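Local coordinates for protein carbohydrate oxidase (Microdochium nivale, PDB 3RJA) that oxidises the C1 hydroxyl of mono-, oligo- and polysaccharides to the lactone with FAD as cofactor, passing the electrons to oxygen to give hydrogen peroxide, at residues H140-G145 with A198-A203; G162-L167 with I172-A177. All coordinates share one frame; numbering follows the deposited sequence.

Following the chain from the N terminus, helix 137-142 and the glycine turn after it come first and lie against the FAD. The chain then runs into strand 160-166, turns, and returns as strand 172-176; interaction 2 closes this short hairpin with four residues between its segments. Helix 181-190 follows, and strand 196-206 then brings residues 198-203 against 140-145, so that interaction 1 closes a loop of 52 residues holding the whole hairpin. Both contacts, with centres about 12 Å apart, reach one antiparallel sheet: strand 160-166 lies between 172-176 and 196-206. Trp200 packs on Val163, and Lys201 forms a salt bridge with Glu174, tying strand 196-206 to the hairpin, while interaction 1 sets helix 137-142 on that same strand.

Interaction 1: H140-G145 with A198-A203; sequences HFAHGG and AVWKLA. With FAD (flavin-adenine dinucleotide), chain B.
Phe141 and Ala142, at the end of helix 137-142, pack on Trp200 and Leu202 of strand 196-206, joining helix to antiparallel sheet in the FAD-binding domain of this FAD_PCMH-type oxidase. The contact across the two segments is apolar. Phe141 sets its CB over one face of the indole, a CH-pi contact 4.1 Å from CB to the centroid of the six-membered ring of Trp200 and 14° off its normal. With CG beside its backbone N and anti to its carbonyl carbon (chi1 -77°), the phenyl ring is carried past the indole to Leu202, whose CD1 approaches it obliquely, 3.7 Å from Phe141 CE2, with Leu202 CD2 also close. The CB of Ala142 touches the indole, 3.9 Å from Trp200 CH2, while Trp200 NE1 is hydrogen-bonded to Ser138 OG earlier in the helix.

The neighbouring His140 serves the cofactor. A chi1 of -169° swings its imidazole away from the backbone N, and ND1 makes a hydrogen bond of 2.9 Å to FAD O2', at the ring edge; NE2 is bonded to Gly130 N, so both nitrogens are held and the ring's rotation is fixed. Gly145 CA lies over one imidazole face. A leucine in place of His140 would probably leave the ribityl O2' and Gly130 N without their imidazole partners. Toward the adenosine half of the cofactor, His143 turns the edge of its own ring to the ribose, with CE1 3.6 Å from FAD O4B.

Interaction 2: G162-L167 with I172-A177; sequences GVTVVL and IVEASA
A beta hairpin of the FAD-binding domain is formed by strand 160-166 and strand 172-176, antiparallel, with the axes of 162-166 and 172-176 4.7 Å apart at closest approach. Two hydrogen-bonded pairs, Val163 with Ala175 and Val165 with Val173, supply four backbone bonds; the shortest is Val165 N to Val173 O, 2.7 Å. Between them Thr164 stands opposite Glu174 in a non-hydrogen-bonded pair, and here the side chains bond instead. The two lie side by side, pointing the same way, and Thr164 OG1 donates to Glu174 OE1 at 2.9 Å, on the syn side and 16° out of the carboxylate plane. A bend at chi2 (-62°) folds the glutamate back so that its carboxylate comes alongside the threonine. The same OE1 takes a salt bridge from Lys201 of strand 196-206, on the other side of strand 160-166.

Thr164 OG1 sits beside its own backbone N, which leaves CG2 to meet the CG2 of Ile172 at 3.5 Å, the two side chains crossing obliquely. Farther along this face Val166 and Ile172 pack on each other and reach helix 46-58. Val163, Val165, Val173 and Ala175 line the other face, where Val163 CG2 touches Ala175 CB at 3.8 Å and Leu167 crosses Val173 at about a right angle with CD1 3.9 Å from Val173 CG1.

The Val163 face is thus apolar, meeting helix 181-190 through Val163, Val173 and Ala175; the Thr164 face is mixed, apolar at Val166 and Ile172 and polar at Glu174, where a carboxylate held by a hydroxyl and an ammonium would probably stay ionised.

Interaction 1: H140-G145 with A198-A203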
loop_
_atom_site.group_PDB
_atom_site.type_symbol
_atom_site.label_atom_id
_atom_site.label_comp_id
_atom_site.label_asym_id
_atom_site.label_seq_id
_atom_site.Cartn_x
_atom_site.Cartn_y
_atom_site.Cartn_z
ATOM N N HIS A 140 -0.637 2.160 5.125
ATOM C CA HIS A 140 -1.025 0.934 4.422
ATOM C C HIS A 140 -2.532 0.696 4.516
ATOM O O HIS A 140 -3.215 0.599 3.484
ATOM C CB HIS A 140 -0.268 -0.261 5.011
ATOM C CG HIS A 140 -0.382 -1.539 4.222
ATOM N ND1 HIS A 140 0.240 -1.718 3.002
ATOM C CD2 HIS A 140 -0.972 -2.725 4.526
ATOM C CE1 HIS A 140 0.025 -2.959 2.580
ATOM N NE2 HIS A 140 -0.730 -3.580 3.477
ATOM N N PHE A 141 -3.036 0.615 5.747
ATOM C CA PHE A 141 -4.452 0.312 5.969
ATOM C C PHE A 141 -5.372 1.460 5.516
ATOM O O PHE A 141 -6.493 1.222 5.090
ATOM C CB PHE A 141 -4.708 -0.013 7.455
ATOM C CG PHE A 141 -4.272 -1.407 7.888
ATOM C CD1 PHE A 141 -2.927 -1.824 7.798
ATOM C CD2 PHE A 141 -5.216 -2.295 8.417
ATOM C CE1 PHE A 141 -2.549 -3.101 8.227
ATOM C CE2 PHE A 141 -4.857 -3.576 8.842
ATOM C CZ PHE A 141 -3.503 -3.976 8.763
ATOM N N ALA A 142 -4.907 2.706 5.620
ATOM C CA ALA A 142 -5.775 3.850 5.304
ATOM C C ALA A 142 -6.136 3.919 3.820
ATOM O O ALA A 142 -7.072 4.651 3.441
ATOM C CB ALA A 142 -5.120 5.169 5.751
ATOM N N HIS A 143 -5.357 3.216 2.984
ATOM C CA HIS A 143 -5.489 3.358 1.534
ATOM C C HIS A 143 -5.707 2.027 0.819
ATOM O O HIS A 143 -5.709 1.988 -0.398
ATOM C CB HIS A 143 -4.302 4.141 0.921
ATOM C CG HIS A 143 -4.056 5.470 1.579
ATOM N ND1 HIS A 143 -3.106 5.654 2.573
ATOM C CD2 HIS A 143 -4.689 6.663 1.436
ATOM C CE1 HIS A 143 -3.140 6.915 2.980
ATOM N NE2 HIS A 143 -4.109 7.541 2.319
ATOM N N GLY A 144 -5.949 0.960 1.577
ATOM C CA GLY A 144 -6.184 -0.370 0.988
ATOM C C GLY A 144 -5.330 -1.454 1.650
ATOM O O GLY A 144 -5.701 -1.972 2.714
ATOM N N GLY A 145 -4.208 -1.796 1.003
ATOM C CA GLY A 145 -3.243 -2.764 1.514
ATOM C C GLY A 145 -3.430 -4.139 0.909
ATOM O O GLY A 145 -4.325 -4.909 1.339
ATOM N N ALA A 198 -5.303 7.380 15.501
ATOM C CA ALA A 198 -4.544 7.193 16.755
ATOM C C ALA A 198 -4.655 5.753 17.273
ATOM O O ALA A 198 -3.784 5.292 18.018
ATOM C CB ALA A 198 -5.054 8.179 17.847
ATOM N N VAL A 199 -5.736 5.062 16.899
ATOM C CA VAL A 199 -5.887 3.625 17.207
ATOM C C VAL A 199 -6.607 2.966 16.033
ATOM O O VAL A 199 -7.646 3.483 15.560
ATOM C CB VAL A 199 -6.727 3.366 18.502
ATOM C CG1 VAL A 199 -6.834 1.863 18.827
ATOM C CG2 VAL A 199 -6.161 4.131 19.715
ATOM N N TRP A 200 -6.070 1.843 15.557
ATOM C CA TRP A 200 -6.800 0.986 14.588
ATOM C C TRP A 200 -7.500 -0.150 15.320
ATOM O O TRP A 200 -6.881 -0.827 16.141
ATOM C CB TRP A 200 -5.852 0.385 13.545
ATOM C CG TRP A 200 -5.203 1.421 12.686
ATOM C CD1 TRP A 200 -4.010 2.074 12.915
ATOM C CD2 TRP A 200 -5.737 1.963 11.471
ATOM N NE1 TRP A 200 -3.786 2.995 11.906
ATOM C CE2 TRP A 200 -4.821 2.932 11.003
ATOM C CE3 TRP A 200 -6.901 1.708 10.727
ATOM C CZ2 TRP A 200 -5.047 3.676 9.817
ATOM C CZ3 TRP A 200 -7.117 2.427 9.557
ATOM C CH2 TRP A 200 -6.196 3.400 9.109
ATOM N N LYS A 201 -8.768 -0.389 15.001
ATOM C CA LYS A 201 -9.477 -1.543 15.598
ATOM C C LYS A 201 -9.720 -2.572 14.514
ATOM O O LYS A 201 -10.398 -2.311 13.523
ATOM C CB LYS A 201 -10.744 -1.095 16.341
ATOM C CG LYS A 201 -10.471 0.096 17.277
ATOM C CD LYS A 201 -11.724 0.608 17.922
ATOM C CE LYS A 201 -11.489 1.900 18.724
ATOM N NZ LYS A 201 -12.830 2.621 18.903
ATOM N N LEU A 202 -9.123 -3.744 14.691
ATOM C CA LEU A 202 -8.943 -4.663 13.552
ATOM C C LEU A 202 -9.468 -6.052 13.832
ATOM O O LEU A 202 -9.060 -6.659 14.834
ATOM C CB LEU A 202 -7.446 -4.784 13.204
ATOM C CG LEU A 202 -6.669 -3.495 12.883
ATOM C CD1 LEU A 202 -5.169 -3.803 12.562
ATOM C CD2 LEU A 202 -7.323 -2.729 11.723
ATOM N N ALA A 203 -10.327 -6.565 12.947
ATOM C CA ALA A 203 -10.772 -7.964 13.010
ATOM C C ALA A 203 -9.604 -8.838 12.578
ATOM O O ALA A 203 -8.907 -8.489 11.621
ATOM C CB ALA A 203 -11.982 -8.215 12.052
HETATM P PA FAD B . 3.838 6.880 5.481
HETATM O O1A FAD B . 4.236 7.042 6.923
HETATM O O2A FAD B . 4.805 7.465 4.484
HETATM O O5B FAD B . 2.399 7.555 5.262
HETATM C C5B FAD B . 1.683 7.312 4.056
HETATM C C4B FAD B . 0.478 8.267 4.000
HETATM O O4B FAD B . -0.422 7.966 5.068
HETATM C C3B FAD B . 0.871 9.734 4.167
HETATM O O3B FAD B . -0.093 10.545 3.491
HETATM C C2B FAD B . 0.694 9.926 5.669
HETATM O O2B FAD B . 0.523 11.251 6.115
HETATM C C1B FAD B . -0.547 9.078 5.912
HETATM N N9A FAD B . -0.583 8.620 7.298
HETATM C C8A FAD B . 0.437 8.023 8.033
HETATM N N7A FAD B . -0.059 7.772 9.274
HETATM C C5A FAD B . -1.341 8.166 9.323
HETATM C C6A FAD B . -2.290 8.136 10.349
HETATM N N6A FAD B . -1.986 7.619 11.561
HETATM N N1A FAD B . -3.558 8.617 10.073
HETATM C C2A FAD B . -3.862 9.156 8.827
HETATM N N3A FAD B . -2.917 9.224 7.823
HETATM C C4A FAD B . -1.678 8.717 8.082
HETATM N N1 FAD B . 1.564 -1.771 -0.684
HETATM C C2 FAD B . 0.630 -2.807 -0.802
HETATM O O2 FAD B . -0.580 -2.581 -0.923
HETATM N N3 FAD B . 1.113 -4.110 -0.713
HETATM C C4 FAD B . 2.414 -4.461 -0.407
HETATM O O4 FAD B . 2.739 -5.657 -0.231
HETATM C C4X FAD B . 3.384 -3.324 -0.346
HETATM N N5 FAD B . 4.658 -3.554 -0.079
HETATM C C5X FAD B . 5.557 -2.527 0.090
HETATM C C6 FAD B . 6.899 -2.789 0.468
HETATM C C7 FAD B . 7.771 -1.761 0.772
HETATM C C7M FAD B . 9.233 -2.057 1.166
HETATM C C8 FAD B . 7.273 -0.437 0.828
HETATM C C8M FAD B . 8.183 0.723 1.181
HETATM C C9 FAD B . 5.985 -0.156 0.398
HETATM C C9A FAD B . 5.095 -1.190 0.046
HETATM N N10 FAD B . 3.733 -0.947 -0.259
HETATM C C10 FAD B . 2.872 -1.995 -0.547
HETATM C "C1'" FAD B . 3.240 0.467 -0.325
HETATM C "C2'" FAD B . 2.597 0.871 0.994
HETATM O "O2'" FAD B . 1.323 0.248 1.105
HETATM C "C3'" FAD B . 2.391 2.369 1.030
HETATM O "O3'" FAD B . 3.606 3.033 0.754
HETATM C "C4'" FAD B . 1.830 2.781 2.401
HETATM O "O4'" FAD B . 1.108 3.966 2.261
HETATM C "C5'" FAD B . 2.939 2.926 3.447
HETATM O "O5'" FAD B . 2.377 3.275 4.682
HETATM P P FAD B . 3.320 3.998 5.790
HETATM O O1P FAD B . 2.564 4.195 7.069
HETATM O O2P FAD B . 4.608 3.192 5.966
HETATM O O3P FAD B . 3.650 5.354 5.006
#

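Interaction 2: G162-L167 with I172-A177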
loop_
_atom_site.group_PDB
_atom_site.type_symbol
_atom_site.label_atom_id
_atom_site.label_comp_id
_atom_site.label_asym_id
_atom_site.label_seq_id
_atom_site.Cartn_x
_atom_site.Cartn_y
_atom_site.Cartn_z
ATOM N N GLY A 162 -13.040 -0.371 13.324
ATOM C CA GLY A 162 -13.160 0.939 13.971
ATOM C C GLY A 162 -11.842 1.696 14.067
ATOM O O GLY A 162 -10.766 1.104 13.907
ATOM N N VAL A 163 -11.928 3.002 14.327
ATOM C CA VAL A 163 -10.737 3.823 14.552
ATOM C C VAL A 163 -11.021 4.889 15.602
ATOM O O VAL A 163 -12.171 5.320 15.771
ATOM C CB VAL A 163 -10.209 4.519 13.247
ATOM C CG1 VAL A 163 -9.483 3.508 12.331
ATOM C CG2 VAL A 163 -11.346 5.242 12.477
ATOM N N THR A 164 -9.972 5.284 16.314
ATOM C CA THR A 164 -9.969 6.504 17.083
ATOM C C THR A 164 -9.223 7.506 16.218
ATOM O O THR A 164 -8.166 7.197 15.661
ATOM C CB THR A 164 -9.253 6.300 18.438
ATOM O OG1 THR A 164 -9.933 5.256 19.157
ATOM C CG2 THR A 164 -9.290 7.573 19.283
ATOM N N VAL A 165 -9.769 8.698 16.063
ATOM C CA VAL A 165 -9.163 9.645 15.112
ATOM C C VAL A 165 -9.011 11.004 15.775
ATOM O O VAL A 165 -9.948 11.495 16.420
ATOM C CB VAL A 165 -10.033 9.796 13.847
ATOM C CG1 VAL A 165 -9.309 10.609 12.765
ATOM C CG2 VAL A 165 -10.452 8.456 13.308
ATOM N N VAL A 166 -7.849 11.624 15.595
ATOM C CA VAL A 166 -7.640 13.041 15.955
ATOM C C VAL A 166 -7.996 13.902 14.752
ATOM O O VAL A 166 -7.368 13.766 13.675
ATOM C CB VAL A 166 -6.165 13.308 16.379
ATOM C CG1 VAL A 166 -5.938 14.814 16.702
ATOM C CG2 VAL A 166 -5.791 12.447 17.547
ATOM N N LEU A 167 -8.995 14.775 14.910
ATOM C CA LEU A 167 -9.445 15.632 13.799
ATOM C C LEU A 167 -8.629 16.907 13.695
ATOM O O LEU A 167 -7.903 17.238 14.634
ATOM C CB LEU A 167 -10.942 15.986 13.923
ATOM C CG LEU A 167 -11.915 14.812 14.003
ATOM C CD1 LEU A 167 -13.382 15.297 14.058
ATOM C CD2 LEU A 167 -11.702 13.798 12.855
ATOM N N ILE A 172 -10.892 14.410 19.543
ATOM C CA ILE A 172 -10.670 12.982 19.354
ATOM C C ILE A 172 -12.044 12.336 19.207
ATOM O O ILE A 172 -12.912 12.567 20.049
ATOM C CB ILE A 172 -9.939 12.392 20.557
ATOM C CG1 ILE A 172 -8.552 13.057 20.718
ATOM C CG2 ILE A 172 -9.882 10.844 20.431
ATOM C CD1 ILE A 172 -7.892 12.826 22.095
ATOM N N VAL A 173 -12.253 11.574 18.129
ATOM C CA VAL A 173 -13.552 10.933 17.882
ATOM C C VAL A 173 -13.380 9.466 17.500
ATOM O O VAL A 173 -12.321 9.059 16.997
ATOM C CB VAL A 173 -14.389 11.655 16.760
ATOM C CG1 VAL A 173 -14.624 13.127 17.094
ATOM C CG2 VAL A 173 -13.753 11.480 15.363
ATOM N N GLU A 174 -14.415 8.676 17.757
ATOM C CA GLU A 174 -14.472 7.301 17.287
ATOM C C GLU A 174 -15.238 7.263 15.962
ATOM O O GLU A 174 -16.156 8.063 15.730
ATOM C CB GLU A 174 -15.186 6.412 18.310
ATOM C CG GLU A 174 -14.637 6.476 19.735
ATOM C CD GLU A 174 -13.196 6.005 19.838
ATOM O OE1 GLU A 174 -12.811 5.075 19.105
ATOM O OE2 GLU A 174 -12.450 6.580 20.646
ATOM N N ALA A 175 -14.842 6.336 15.096
ATOM C CA ALA A 175 -15.536 6.088 13.844
ATOM C C ALA A 175 -15.680 4.593 13.616
ATOM O O ALA A 175 -14.775 3.816 13.917
ATOM C CB ALA A 175 -14.828 6.755 12.661
ATOM N N SER A 176 -16.829 4.187 13.080
ATOM C CA SER A 176 -17.125 2.775 12.907
ATOM C C SER A 176 -18.400 2.726 12.115
ATOM O O SER A 176 -18.907 3.774 11.726
ATOM C CB SER A 176 -17.300 2.058 14.268
ATOM O OG SER A 176 -18.587 2.340 14.811
ATOM N N ALA A 177 -18.928 1.522 11.877
ATOM C CA ALA A 177 -20.241 1.391 11.207
ATOM C C ALA A 177 -21.391 2.109 11.951
ATOM O O ALA A 177 -22.332 2.590 11.332
ATOM C CB ALA A 177 -20.590 -0.099 10.953
#